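Local structure of putative ATP-dependent endonuclease of the OLD family (Thermus scotoductus, 6P74) at residues T35-I41 against V273-E277; M1-L5 against D17-P22; L23-P29 against A322-R327; L136-R141 against R152-L156. The protein degrades linear or supercoiled double-stranded DNA from 5' to 3', nicks and linearizes circular DNA, and hydrolyses ATP in a DNA-stimulated reaction. All blocks are in the same frame, centred on the assembly; numbering follows the deposited sequence.

Interaction 1: residues T35-I41 against V273-E277. With SO4 (sulfate ion), chain D.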
loop_
_atom_site.group_PDB
_atom_site.type_symbol
_atom_site.label_atom_id
_atom_site.label_comp_id
_atom_site.label_asym_id
_atom_site.label_seq_id
_atom_site.Cartn_x
_atom_site.Cartn_y
_atom_site.Cartn_z
ATOM N N THR A 35 6.256 -10.101 -1.333
ATOM C CA THR A 35 5.013 -9.608 -0.756
ATOM C C THR A 35 3.898 -9.564 -1.796
ATOM O O THR A 35 2.724 -9.755 -1.459
ATOM C CB THR A 35 5.254 -8.228 -0.137
ATOM O OG1 THR A 35 6.204 -8.350 0.929
ATOM C CG2 THR A 35 3.971 -7.642 0.416
ATOM N N THR A 36 4.254 -9.342 -3.062
ATOM C CA THR A 36 3.255 -9.284 -4.119
ATOM C C THR A 36 2.592 -10.642 -4.331
ATOM O O THR A 36 1.396 -10.713 -4.626
ATOM C CB THR A 36 3.911 -8.762 -5.398
ATOM O OG1 THR A 36 4.463 -7.454 -5.146
ATOM C CG2 THR A 36 2.906 -8.681 -6.541
ATOM N N ILE A 37 3.345 -11.735 -4.169
ATOM C CA ILE A 37 2.719 -13.054 -4.158
ATOM C C ILE A 37 1.639 -13.114 -3.082
ATOM O O ILE A 37 0.504 -13.530 -3.343
ATOM C CB ILE A 37 3.772 -14.159 -3.959
ATOM C CG1 ILE A 37 4.627 -14.314 -5.223
ATOM C CG2 ILE A 37 3.100 -15.484 -3.583
ATOM C CD1 ILE A 37 5.810 -15.249 -5.067
ATOM N N LEU A 38 1.970 -12.701 -1.858
ATOM C CA LEU A 38 0.982 -12.764 -0.789
ATOM C C LEU A 38 -0.228 -11.885 -1.095
ATOM O O LEU A 38 -1.373 -12.297 -0.853
ATOM C CB LEU A 38 1.600 -12.361 0.540
ATOM C CG LEU A 38 2.774 -13.212 1.005
ATOM C CD1 LEU A 38 3.110 -12.850 2.432
ATOM C CD2 LEU A 38 2.427 -14.686 0.885
ATOM N N ARG A 39 -0.004 -10.664 -1.610
ATOM C CA ARG A 39 -1.134 -9.772 -1.881
ATOM C C ARG A 39 -2.049 -10.349 -2.963
ATOM O O ARG A 39 -3.276 -10.189 -2.898
ATOM C CB ARG A 39 -0.639 -8.380 -2.269
ATOM C CG ARG A 39 0.284 -7.738 -1.229
ATOM C CD ARG A 39 -0.454 -7.134 -0.026
ATOM N NE ARG A 39 -0.262 -5.683 0.035
ATOM C CZ ARG A 39 0.792 -5.075 0.580
ATOM N NH1 ARG A 39 1.767 -5.782 1.138
ATOM N NH2 ARG A 39 0.869 -3.750 0.566
ATOM N N ALA A 40 -1.474 -11.041 -3.952
ATOM C CA ALA A 40 -2.287 -11.641 -4.999
ATOM C C ALA A 40 -3.243 -12.682 -4.427
ATOM O O ALA A 40 -4.415 -12.748 -4.830
ATOM C CB ALA A 40 -1.393 -12.262 -6.074
ATOM N N ILE A 41 -2.763 -13.517 -3.500
ATOM C CA ILE A 41 -3.654 -14.476 -2.855
ATOM C C ILE A 41 -4.763 -13.739 -2.125
ATOM O O ILE A 41 -5.945 -14.101 -2.222
ATOM C CB ILE A 41 -2.864 -15.400 -1.908
ATOM C CG1 ILE A 41 -1.898 -16.292 -2.697
ATOM C CG2 ILE A 41 -3.819 -16.237 -1.050
ATOM C CD1 ILE A 41 -0.777 -16.950 -1.836
ATOM N N VAL A 273 -3.825 -19.642 6.552
ATOM C CA VAL A 273 -3.357 -18.405 7.163
ATOM C C VAL A 273 -2.154 -17.920 6.371
ATOM O O VAL A 273 -1.244 -18.695 6.077
ATOM C CB VAL A 273 -2.966 -18.607 8.641
ATOM C CG1 VAL A 273 -2.578 -17.285 9.267
ATOM C CG2 VAL A 273 -4.089 -19.277 9.411
ATOM N N ILE A 274 -2.153 -16.648 6.033
ATOM C CA ILE A 274 -1.043 -16.015 5.350
ATOM C C ILE A 274 -0.433 -15.018 6.317
ATOM O O ILE A 274 -1.162 -14.233 6.938
ATOM C CB ILE A 274 -1.515 -15.338 4.057
ATOM C CG1 ILE A 274 -1.963 -16.413 3.060
ATOM C CG2 ILE A 274 -0.430 -14.439 3.507
ATOM C CD1 ILE A 274 -2.453 -15.860 1.746
ATOM N N ILE A 275 0.887 -15.066 6.482
ATOM C CA ILE A 275 1.552 -14.159 7.412
ATOM C C ILE A 275 2.673 -13.442 6.694
ATOM O O ILE A 275 3.525 -14.068 6.051
ATOM C CB ILE A 275 2.068 -14.878 8.665
ATOM C CG1 ILE A 275 0.925 -15.638 9.317
ATOM C CG2 ILE A 275 2.601 -13.855 9.671
ATOM C CD1 ILE A 275 1.327 -16.474 10.487
ATOM N N GLU A 276 2.627 -12.125 6.757
ATOM C CA GLU A 276 3.707 -11.265 6.305
ATOM C C GLU A 276 4.719 -11.164 7.446
ATOM O O GLU A 276 4.433 -10.528 8.465
ATOM C CB GLU A 276 3.115 -9.911 5.946
ATOM C CG GLU A 276 3.872 -9.080 4.987
ATOM C CD GLU A 276 3.183 -7.742 4.780
ATOM O OE1 GLU A 276 2.977 -7.358 3.609
ATOM O OE2 GLU A 276 2.830 -7.091 5.799
ATOM N N GLU A 277 5.882 -11.845 7.309
ATOM C CA GLU A 277 6.989 -11.774 8.266
ATOM C C GLU A 277 6.731 -12.247 9.692
ATOM O O GLU A 277 6.960 -11.502 10.651
ATOM C CB GLU A 277 7.549 -10.358 8.333
ATOM C CG GLU A 277 8.720 -10.184 7.447
ATOM C CD GLU A 277 8.381 -9.407 6.221
ATOM O OE1 GLU A 277 8.084 -8.202 6.383
ATOM O OE2 GLU A 277 8.413 -10.003 5.114
HETATM S S SO4 D . 8.167 -7.593 -2.080
HETATM O O1 SO4 D . 8.973 -8.233 -3.111
HETATM O O2 SO4 D . 7.860 -8.570 -1.043
HETATM O O3 SO4 D . 8.916 -6.493 -1.489
HETATM O O4 SO4 D . 6.932 -7.082 -2.666
#
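In the inferred ATP site of the ATPase domain, T35, the last residue of the Walker A sequence, and R39, one turn along the same helix, meet E276 at the end of a neighbouring strand. R39 NH1 forms a salt bridge with E276 OE1 at 3.2 Å. The two flat groups are not coplanar, with planes 66° apart. The E276 chain is extended, its CG anti to the backbone N (chi1 -156°), and this carries the carboxylate out over the first turn of the helix. There E276 OE1 also touches T35 CG2 at 3.4 Å. The other oxygen, OE2, accepts a hydrogen bond from H140 N, so both ends of the carboxylate are held. R56 of the second subunit packs against T35 and E276 and lies close to R39.

A sulfate ion sits beside T35, also hydrogen-bonded to G31 N and G33 N, where such loops bind phosphate. The T35–sulfate geometry is too tight in the model to interpret. The run of aliphatic residues ending in E276 and E277 is consistent with the Walker B strand of an ABC-type ATPase. Helix 35-41 runs over it at 146°, with the short axes 9.6 Å apart.

Away from the polar end, further along the helix, the contact is aliphatic. The L38 and I274 side chains run alongside each other, pointing opposite ways, with L38 CD2 3.9 Å from I274 CG2. The other branch, L38 CD1, lies 3.8 Å from I275 O. One turn on, I41 packs on I274, though their modelled spacing is doubtful. F137 of the edge strand also packs on L38 and I274.

Interaction 2: residues M1-L5 against D17-P22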
loop_
_atom_site.group_PDB
_atom_site.type_symbol
_atom_site.label_atom_id
_atom_site.label_comp_id
_atom_site.label_asym_id
_atom_site.label_seq_id
_atom_site.Cartn_x
_atom_site.Cartn_y
_atom_site.Cartn_z
ATOM N N MET A 1 -6.900 -26.858 1.501
ATOM C CA MET A 1 -5.724 -26.003 1.438
ATOM C C MET A 1 -5.426 -25.513 0.028
ATOM O O MET A 1 -5.778 -26.170 -0.961
ATOM C CB MET A 1 -4.501 -26.736 1.978
ATOM C CG MET A 1 -4.106 -27.919 1.167
ATOM S SD MET A 1 -2.363 -28.201 1.475
ATOM C CE MET A 1 -2.297 -29.945 1.070
ATOM N N LEU A 2 -4.779 -24.351 -0.055
ATOM C CA LEU A 2 -4.333 -23.851 -1.343
ATOM C C LEU A 2 -3.233 -24.753 -1.892
ATOM O O LEU A 2 -2.409 -25.281 -1.144
ATOM C CB LEU A 2 -3.857 -22.403 -1.217
ATOM C CG LEU A 2 -4.921 -21.570 -0.476
ATOM C CD1 LEU A 2 -4.520 -20.127 -0.354
ATOM C CD2 LEU A 2 -6.307 -21.685 -1.136
ATOM N N LYS A 3 -3.259 -24.968 -3.207
ATOM C CA LYS A 3 -2.374 -25.906 -3.866
ATOM C C LYS A 3 -1.455 -25.259 -4.881
ATOM O O LYS A 3 -0.399 -25.819 -5.187
ATOM C CB LYS A 3 -3.198 -26.991 -4.577
ATOM C CG LYS A 3 -3.692 -28.097 -3.663
ATOM C CD LYS A 3 -2.501 -28.892 -3.120
ATOM C CE LYS A 3 -2.959 -30.136 -2.393
ATOM N NZ LYS A 3 -1.791 -30.977 -2.024
ATOM N N ARG A 4 -1.813 -24.096 -5.404
ATOM C CA ARG A 4 -1.057 -23.570 -6.521
ATOM C C ARG A 4 -1.535 -22.147 -6.711
ATOM O O ARG A 4 -2.686 -21.834 -6.388
ATOM C CB ARG A 4 -1.229 -24.470 -7.746
ATOM C CG ARG A 4 -0.643 -23.949 -9.020
ATOM C CD ARG A 4 -0.848 -24.979 -10.109
ATOM N NE ARG A 4 -0.426 -24.500 -11.426
ATOM C CZ ARG A 4 -0.814 -25.040 -12.580
ATOM N NH1 ARG A 4 -1.640 -26.080 -12.586
ATOM N NH2 ARG A 4 -0.384 -24.536 -13.730
ATOM N N LEU A 5 -0.635 -21.289 -7.190
ATOM C CA LEU A 5 -0.938 -19.894 -7.471
ATOM C C LEU A 5 -0.354 -19.566 -8.837
ATOM O O LEU A 5 0.809 -19.881 -9.104
ATOM C CB LEU A 5 -0.379 -18.933 -6.421
ATOM C CG LEU A 5 -0.424 -17.448 -6.796
ATOM C CD1 LEU A 5 -1.836 -16.937 -6.705
ATOM C CD2 LEU A 5 0.473 -16.659 -5.888
ATOM N N ASP A 17 4.244 -19.189 -11.425
ATOM C CA ASP A 17 3.434 -20.368 -11.156
ATOM C C ASP A 17 4.113 -21.141 -10.029
ATOM O O ASP A 17 5.195 -21.699 -10.234
ATOM C CB ASP A 17 3.316 -21.199 -12.432
ATOM C CG ASP A 17 2.431 -22.413 -12.270
ATOM O OD1 ASP A 17 1.965 -22.689 -11.131
ATOM O OD2 ASP A 17 2.213 -23.096 -13.299
ATOM N N LEU A 18 3.512 -21.174 -8.843
ATOM C CA LEU A 18 4.206 -21.942 -7.819
ATOM C C LEU A 18 3.268 -22.872 -7.070
ATOM O O LEU A 18 2.094 -22.552 -6.857
ATOM C CB LEU A 18 4.922 -21.030 -6.807
ATOM C CG LEU A 18 4.053 -20.141 -5.934
ATOM C CD1 LEU A 18 4.656 -20.037 -4.529
ATOM C CD2 LEU A 18 3.960 -18.785 -6.580
ATOM N N PRO A 19 3.766 -24.030 -6.649
ATOM C CA PRO A 19 2.966 -24.884 -5.765
ATOM C C PRO A 19 2.880 -24.279 -4.379
ATOM O O PRO A 19 3.747 -23.509 -3.950
ATOM C CB PRO A 19 3.736 -26.205 -5.738
ATOM C CG PRO A 19 5.196 -25.774 -6.006
ATOM C CD PRO A 19 5.076 -24.625 -6.988
ATOM N N LEU A 20 1.802 -24.628 -3.687
ATOM C CA LEU A 20 1.595 -24.237 -2.305
ATOM C C LEU A 20 1.397 -25.495 -1.479
ATOM O O LEU A 20 0.686 -26.407 -1.894
ATOM C CB LEU A 20 0.397 -23.305 -2.171
ATOM C CG LEU A 20 0.510 -21.982 -2.932
ATOM C CD1 LEU A 20 -0.833 -21.274 -2.916
ATOM C CD2 LEU A 20 1.549 -21.101 -2.302
ATOM N N GLY A 21 2.049 -25.552 -0.324
ATOM C CA GLY A 21 1.942 -26.693 0.553
ATOM C C GLY A 21 1.518 -26.313 1.957
ATOM O O GLY A 21 1.285 -25.138 2.273
ATOM N N PRO A 22 1.427 -27.314 2.836
ATOM C CA PRO A 22 0.859 -27.058 4.174
ATOM C C PRO A 22 1.630 -25.994 4.922
ATOM O O PRO A 22 1.052 -25.203 5.680
ATOM C CB PRO A 22 0.954 -28.428 4.871
ATOM C CG PRO A 22 1.239 -29.425 3.782
ATOM C CD PRO A 22 1.988 -28.671 2.710
#
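R4 and D17 form a salt bridge, gripped side-on by two nitrogens. R4 NE donates to D17 OD1 and R4 NH2 to D17 OD2, each over 3.0 Å and each on the syn side of the carboxylate. The two planes are nearly parallel, 11° apart, but somewhat stepped. The R4 chain runs straight out from a CG anti to the backbone N (chi1 172°), which brings the guanidinium alongside D17.

Backbone bonds come next. L5 and L18 form an antiparallel hydrogen-bonded pair, with N to O distances of 3.0 Å in both directions. L20 N donates to K3 O at 2.9 Å, from well above the carbonyl plane. R4 and P19 are a non-hydrogen-bonded pair. K3 and R4 both face H75 on the next strand, a classic beta bulge.

The packing is leucine-rich. L20 CD1 lies 3.6 Å from L2 CB and also reaches L5 CB. L5 and L18 run alongside each other from the same face of the sheet, L5 CD2 to L18 CD2 at 4.1 Å.

These segments belong to the hairpin of strands 2-10 and 13-19. Its leucine side faces helix 34-45, where L5 packs on I37 and I41, while strand 70-76 flanks strand 2-10 and L20 reaches Q304 and I306 of strand 304-308.

Interaction 3: residues L23-P29 against A322-R327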
loop_
_atom_site.group_PDB
_atom_site.type_symbol
_atom_site.label_atom_id
_atom_site.label_comp_id
_atom_site.label_asym_id
_atom_site.label_seq_id
_atom_site.Cartn_x
_atom_site.Cartn_y
_atom_site.Cartn_z
ATOM N N LEU A 23 2.941 -25.965 4.721
ATOM C CA LEU A 23 3.782 -24.857 5.127
ATOM C C LEU A 23 4.474 -24.371 3.866
ATOM O O LEU A 23 5.121 -25.166 3.173
ATOM C CB LEU A 23 4.803 -25.298 6.171
ATOM C CG LEU A 23 5.429 -24.227 7.041
ATOM C CD1 LEU A 23 4.352 -23.613 7.899
ATOM C CD2 LEU A 23 6.491 -24.860 7.902
ATOM N N THR A 24 4.313 -23.085 3.552
ATOM C CA THR A 24 4.967 -22.474 2.400
ATOM C C THR A 24 5.760 -21.280 2.917
ATOM O O THR A 24 5.174 -20.317 3.423
ATOM C CB THR A 24 3.956 -22.066 1.330
ATOM O OG1 THR A 24 3.056 -23.155 1.059
ATOM C CG2 THR A 24 4.674 -21.699 0.060
ATOM N N ALA A 25 7.096 -21.355 2.815
ATOM C CA ALA A 25 8.000 -20.334 3.335
ATOM C C ALA A 25 8.599 -19.622 2.135
ATOM O O ALA A 25 9.357 -20.225 1.364
ATOM C CB ALA A 25 9.100 -20.937 4.209
ATOM N N ILE A 26 8.270 -18.345 1.986
ATOM C CA ILE A 26 8.615 -17.573 0.801
ATOM C C ILE A 26 9.729 -16.605 1.171
ATOM O O ILE A 26 9.546 -15.750 2.044
ATOM C CB ILE A 26 7.394 -16.827 0.258
ATOM C CG1 ILE A 26 6.220 -17.811 0.084
ATOM C CG2 ILE A 26 7.770 -16.079 -0.987
ATOM C CD1 ILE A 26 5.018 -17.227 -0.645
ATOM N N VAL A 27 10.884 -16.738 0.513
ATOM C CA VAL A 27 12.057 -15.921 0.807
ATOM C C VAL A 27 12.578 -15.292 -0.479
ATOM O O VAL A 27 12.271 -15.735 -1.589
ATOM C CB VAL A 27 13.178 -16.732 1.478
ATOM C CG1 VAL A 27 12.607 -17.645 2.533
ATOM C CG2 VAL A 27 13.927 -17.525 0.428
ATOM N N GLY A 28 13.392 -14.255 -0.313
ATOM C CA GLY A 28 13.948 -13.520 -1.424
ATOM C C GLY A 28 14.116 -12.062 -1.056
ATOM O O GLY A 28 13.616 -11.610 -0.023
ATOM N N PRO A 29 14.815 -11.293 -1.889
ATOM C CA PRO A 29 15.082 -9.885 -1.556
ATOM C C PRO A 29 13.836 -9.008 -1.649
ATOM O O PRO A 29 12.800 -9.359 -2.225
ATOM C CB PRO A 29 16.126 -9.468 -2.592
ATOM C CG PRO A 29 16.744 -10.763 -3.045
ATOM C CD PRO A 29 15.585 -11.726 -3.061
ATOM N N ALA A 322 9.080 -26.777 1.825
ATOM C CA ALA A 322 8.360 -25.530 2.089
ATOM C C ALA A 322 8.915 -24.341 1.310
ATOM O O ALA A 322 8.192 -23.358 1.106
ATOM C CB ALA A 322 8.397 -25.207 3.577
ATOM N N LEU A 323 10.153 -24.435 0.831
ATOM C CA LEU A 323 10.894 -23.274 0.373
ATOM C C LEU A 323 10.452 -22.808 -0.999
ATOM O O LEU A 323 10.314 -23.610 -1.933
ATOM C CB LEU A 323 12.386 -23.590 0.358
ATOM C CG LEU A 323 12.976 -23.735 1.765
ATOM C CD1 LEU A 323 14.439 -24.158 1.723
ATOM C CD2 LEU A 323 12.778 -22.445 2.575
ATOM N N ARG A 324 10.227 -21.500 -1.104
ATOM C CA ARG A 324 10.034 -20.800 -2.365
ATOM C C ARG A 324 10.937 -19.584 -2.333
ATOM O O ARG A 324 10.803 -18.743 -1.433
ATOM C CB ARG A 324 8.575 -20.345 -2.564
ATOM C CG ARG A 324 7.505 -21.374 -2.267
ATOM C CD ARG A 324 7.491 -22.464 -3.316
ATOM N NE ARG A 324 6.399 -23.382 -3.041
ATOM C CZ ARG A 324 6.517 -24.481 -2.310
ATOM N NH1 ARG A 324 7.701 -24.820 -1.795
ATOM N NH2 ARG A 324 5.449 -25.234 -2.099
ATOM N N LEU A 325 11.828 -19.463 -3.313
ATOM C CA LEU A 325 12.761 -18.336 -3.372
ATOM C C LEU A 325 12.402 -17.444 -4.556
ATOM O O LEU A 325 12.304 -17.920 -5.693
ATOM C CB LEU A 325 14.208 -18.840 -3.445
ATOM C CG LEU A 325 15.371 -17.877 -3.706
ATOM C CD1 LEU A 325 15.404 -16.738 -2.729
ATOM C CD2 LEU A 325 16.675 -18.652 -3.623
ATOM N N VAL A 326 12.187 -16.158 -4.282
ATOM C CA VAL A 326 11.620 -15.209 -5.242
ATOM C C VAL A 326 12.642 -14.109 -5.495
ATOM O O VAL A 326 13.159 -13.510 -4.545
ATOM C CB VAL A 326 10.292 -14.606 -4.735
ATOM C CG1 VAL A 326 9.720 -13.578 -5.742
ATOM C CG2 VAL A 326 9.269 -15.686 -4.473
ATOM N N ARG A 327 12.932 -13.836 -6.767
ATOM C CA ARG A 327 13.874 -12.767 -7.078
ATOM C C ARG A 327 13.748 -12.370 -8.542
ATOM O O ARG A 327 13.136 -13.081 -9.348
ATOM C CB ARG A 327 15.309 -13.178 -6.737
ATOM C CG ARG A 327 15.949 -14.056 -7.734
ATOM C CD ARG A 327 17.118 -14.748 -7.106
ATOM N NE ARG A 327 17.014 -16.162 -7.408
ATOM C CZ ARG A 327 17.805 -17.107 -6.929
ATOM N NH1 ARG A 327 18.803 -16.813 -6.097
ATOM N NH2 ARG A 327 17.573 -18.356 -7.297
#
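A25 and V27 pair in parallel with L323 and L325 through four backbone hydrogen bonds. A25 N donates to A322 O at 2.9 Å, and A25 O accepts from R324 N. V27 N donates to R324 O at 2.8 Å, and V27 O accepts from V326 N at 2.7 Å. CA-H...O contacts lie between them, such as I26 CA to R324 O at 3.3 Å. The short strand segments are turned 25° against each other.

This pairing lies inside the mixed sheet of the P-loop ATPase domain, where strand 23-27 sits between strands 304-308 and 323-328. At its end G28 begins the Walker A pattern, and its carbonyl O accepts from K34 NZ. With no side chain there, G28 CA comes within 3.2 Å of V326 O. P29 CD lies against the same oxygen.

Apolar contacts fall on both faces. V27 CG2 meets L325 CD1 at 3.6 Å on one face, and I26 CG2 meets V326 CG2 at 3.8 Å on the other, which looks to helix 34-45.

The R324 guanidinium is buried and hydrogen-bonded. NH1 donates to L323 O and E321 O, and NE to P19 O. A bend at chi2 (-71°) folds the chain back, and T24 CG2 lies over one face of the guanidinium, near its rim. T24 OG1 bonds to G21 O.

Interaction 4: residues L136-R141 against R152-L156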
loop_
_atom_site.group_PDB
_atom_site.type_symbol
_atom_site.label_atom_id
_atom_site.label_comp_id
_atom_site.label_asym_id
_atom_site.label_seq_id
_atom_site.Cartn_x
_atom_site.Cartn_y
_atom_site.Cartn_z
ATOM N N LEU A 136 -7.095 -16.260 6.252
ATOM C CA LEU A 136 -6.739 -15.223 7.207
ATOM C C LEU A 136 -5.451 -14.560 6.744
ATOM O O LEU A 136 -4.453 -15.241 6.476
ATOM C CB LEU A 136 -6.563 -15.814 8.603
ATOM C CG LEU A 136 -7.833 -15.877 9.438
ATOM C CD1 LEU A 136 -7.525 -16.474 10.792
ATOM C CD2 LEU A 136 -8.420 -14.474 9.586
ATOM N N PHE A 137 -5.469 -13.239 6.630
ATOM C CA PHE A 137 -4.280 -12.494 6.238
ATOM C C PHE A 137 -3.736 -11.725 7.440
ATOM O O PHE A 137 -4.307 -10.714 7.850
ATOM C CB PHE A 137 -4.578 -11.553 5.073
ATOM C CG PHE A 137 -3.345 -11.158 4.313
ATOM C CD1 PHE A 137 -2.438 -10.261 4.855
ATOM C CD2 PHE A 137 -3.061 -11.723 3.082
ATOM C CE1 PHE A 137 -1.292 -9.905 4.175
ATOM C CE2 PHE A 137 -1.918 -11.365 2.395
ATOM C CZ PHE A 137 -1.027 -10.450 2.952
ATOM N N LEU A 138 -2.624 -12.187 7.993
ATOM C CA LEU A 138 -1.927 -11.455 9.054
ATOM C C LEU A 138 -0.820 -10.617 8.425
ATOM O O LEU A 138 0.316 -11.069 8.270
ATOM C CB LEU A 138 -1.362 -12.410 10.087
ATOM C CG LEU A 138 -2.192 -12.620 11.337
ATOM C CD1 LEU A 138 -3.585 -13.061 10.934
ATOM C CD2 LEU A 138 -1.512 -13.650 12.224
ATOM N N ASP A 139 -1.151 -9.392 8.044
ATOM C CA ASP A 139 -0.131 -8.492 7.534
ATOM C C ASP A 139 0.382 -7.646 8.693
ATOM O O ASP A 139 -0.042 -7.804 9.837
ATOM C CB ASP A 139 -0.680 -7.645 6.385
ATOM C CG ASP A 139 -1.480 -6.440 6.858
ATOM O OD1 ASP A 139 -2.210 -6.539 7.869
ATOM O OD2 ASP A 139 -1.372 -5.383 6.201
ATOM N N HIS A 140 1.300 -6.730 8.425
ATOM C CA HIS A 140 1.824 -5.965 9.552
ATOM C C HIS A 140 0.589 -5.133 9.875
ATOM O O HIS A 140 0.276 -4.123 9.241
ATOM C CB HIS A 140 3.129 -5.291 9.199
ATOM C CG HIS A 140 4.306 -6.136 9.553
ATOM N ND1 HIS A 140 4.835 -7.066 8.684
ATOM C CD2 HIS A 140 4.998 -6.263 10.710
ATOM C CE1 HIS A 140 5.836 -7.693 9.273
ATOM N NE2 HIS A 140 5.953 -7.228 10.504
ATOM N N ARG A 141 -0.129 -5.601 10.897
ATOM C CA ARG A 141 -1.146 -4.806 11.565
ATOM C C ARG A 141 -0.496 -4.424 12.889
ATOM O O ARG A 141 -0.547 -3.260 13.295
ATOM C CB ARG A 141 -2.418 -5.622 11.790
ATOM C CG ARG A 141 -3.492 -4.946 12.614
ATOM C CD ARG A 141 -4.592 -5.944 12.924
ATOM N NE ARG A 141 -4.127 -6.993 13.833
ATOM C CZ ARG A 141 -4.508 -8.268 13.775
ATOM N NH1 ARG A 141 -4.032 -9.143 14.653
ATOM N NH2 ARG A 141 -5.354 -8.676 12.837
ATOM N N ARG A 152 -7.127 -6.630 17.268
ATOM C CA ARG A 152 -8.380 -7.263 16.875
ATOM C C ARG A 152 -8.355 -7.572 15.382
ATOM O O ARG A 152 -7.681 -6.888 14.605
ATOM C CB ARG A 152 -9.582 -6.374 17.241
ATOM C CG ARG A 152 -10.936 -6.820 16.655
ATOM C CD ARG A 152 -11.548 -8.037 17.360
ATOM N NE ARG A 152 -12.532 -8.730 16.518
ATOM C CZ ARG A 152 -13.252 -9.789 16.892
ATOM N NH1 ARG A 152 -13.121 -10.298 18.113
ATOM N NH2 ARG A 152 -14.112 -10.343 16.042
ATOM N N GLY A 153 -9.074 -8.610 14.978
ATOM C CA GLY A 153 -9.163 -8.962 13.574
ATOM C C GLY A 153 -9.930 -10.253 13.428
ATOM O O GLY A 153 -10.321 -10.890 14.412
ATOM N N SER A 154 -10.150 -10.636 12.171
ATOM C CA SER A 154 -10.793 -11.916 11.905
ATOM C C SER A 154 -10.015 -13.078 12.516
ATOM O O SER A 154 -10.563 -14.181 12.646
ATOM C CB SER A 154 -10.958 -12.110 10.396
ATOM O OG SER A 154 -9.796 -11.696 9.700
ATOM N N ILE A 155 -8.759 -12.845 12.914
ATOM C CA ILE A 155 -7.957 -13.885 13.556
ATOM C C ILE A 155 -8.506 -14.215 14.944
ATOM O O ILE A 155 -8.743 -15.383 15.281
ATOM C CB ILE A 155 -6.482 -13.451 13.622
ATOM C CG1 ILE A 155 -5.678 -14.433 14.472
ATOM C CG2 ILE A 155 -6.366 -12.027 14.164
ATOM C CD1 ILE A 155 -5.749 -15.856 13.974
ATOM N N LEU A 156 -8.698 -13.195 15.779
ATOM C CA LEU A 156 -9.313 -13.429 17.078
ATOM C C LEU A 156 -10.752 -13.901 16.916
ATOM O O LEU A 156 -11.209 -14.801 17.633
ATOM C CB LEU A 156 -9.246 -12.153 17.913
ATOM C CG LEU A 156 -9.646 -12.283 19.377
ATOM C CD1 LEU A 156 -8.793 -13.343 20.102
ATOM C CD2 LEU A 156 -9.487 -10.926 20.021
#
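I155 is met by L136, L138 and R141. L136 and I155 cross at about a right angle, with L136 CD1 3.7 Å from I155 CD1. The second branch of L136, CD2, points to S154 and comes close to S154 OG at 3.1 Å. L138 also crosses I155 at nearly a right angle, its CD1 4.0 Å from I155 CB. The CG1 branch of I155 is anti to the backbone N (chi1 172°). With chi2 at 57°, CD1 is set against L136, and CG2 is left for R141.

R141 comes from the far end of the segment. Its chain starts extended and bends at chi3 (68°), which turns the guanidinium toward the start of the helix. I155 CG2 lies at the edge of that group, 3.7 Å from R141 NH1. R152 O sits over one face, 3.2 Å above the plane of the R141 guanidinium and offset toward the rim. R141 NH2 is 3.4 Å from R152 O, but the angle is too poor for a hydrogen bond.

The contact joins the edge strand 135-138 of the ATPase sheet to helix 154-166, which opens the inferred dimerization region. G153 is the N-cap residue of that helix. Having no side chain, it lets R141 NH2 lie 3.9 Å from G153 CA. The R152 side chain starts off away from segment 136-141, and its NH1 bonds to L231 O.

Helix 246-266 packs on the same apolar side chains: I259 and F263 touch I155, while V256 and F260 touch L138. Just beyond, L156 packs on F219 of the second subunit.

How the interactions relate
Interaction 2 comes first along the chain and closes before the others open. Interaction 1 is nested inside the loop closed by interaction 3, and interaction 4 inside that of interaction 1. Interactions 1, 3 and 4 share the mixed sheet of the ATPase domain. Interaction 1 is central, its centre 11 to 12 Å from those of the other three. Helix 34-45 packs on the hairpin of interaction 2 through I37 and I41, and on strands 23-27 and 323-328 of interaction 3. Strands 272-276 and 135-138 are neighbours, linking interaction 1 to interaction 4. Interactions 2 and 4 do not touch, their centres about 21 Å apart. The sheet thus runs from beside the inferred nucleotide site to the strand packed on the helix that opens the inferred dimerization region.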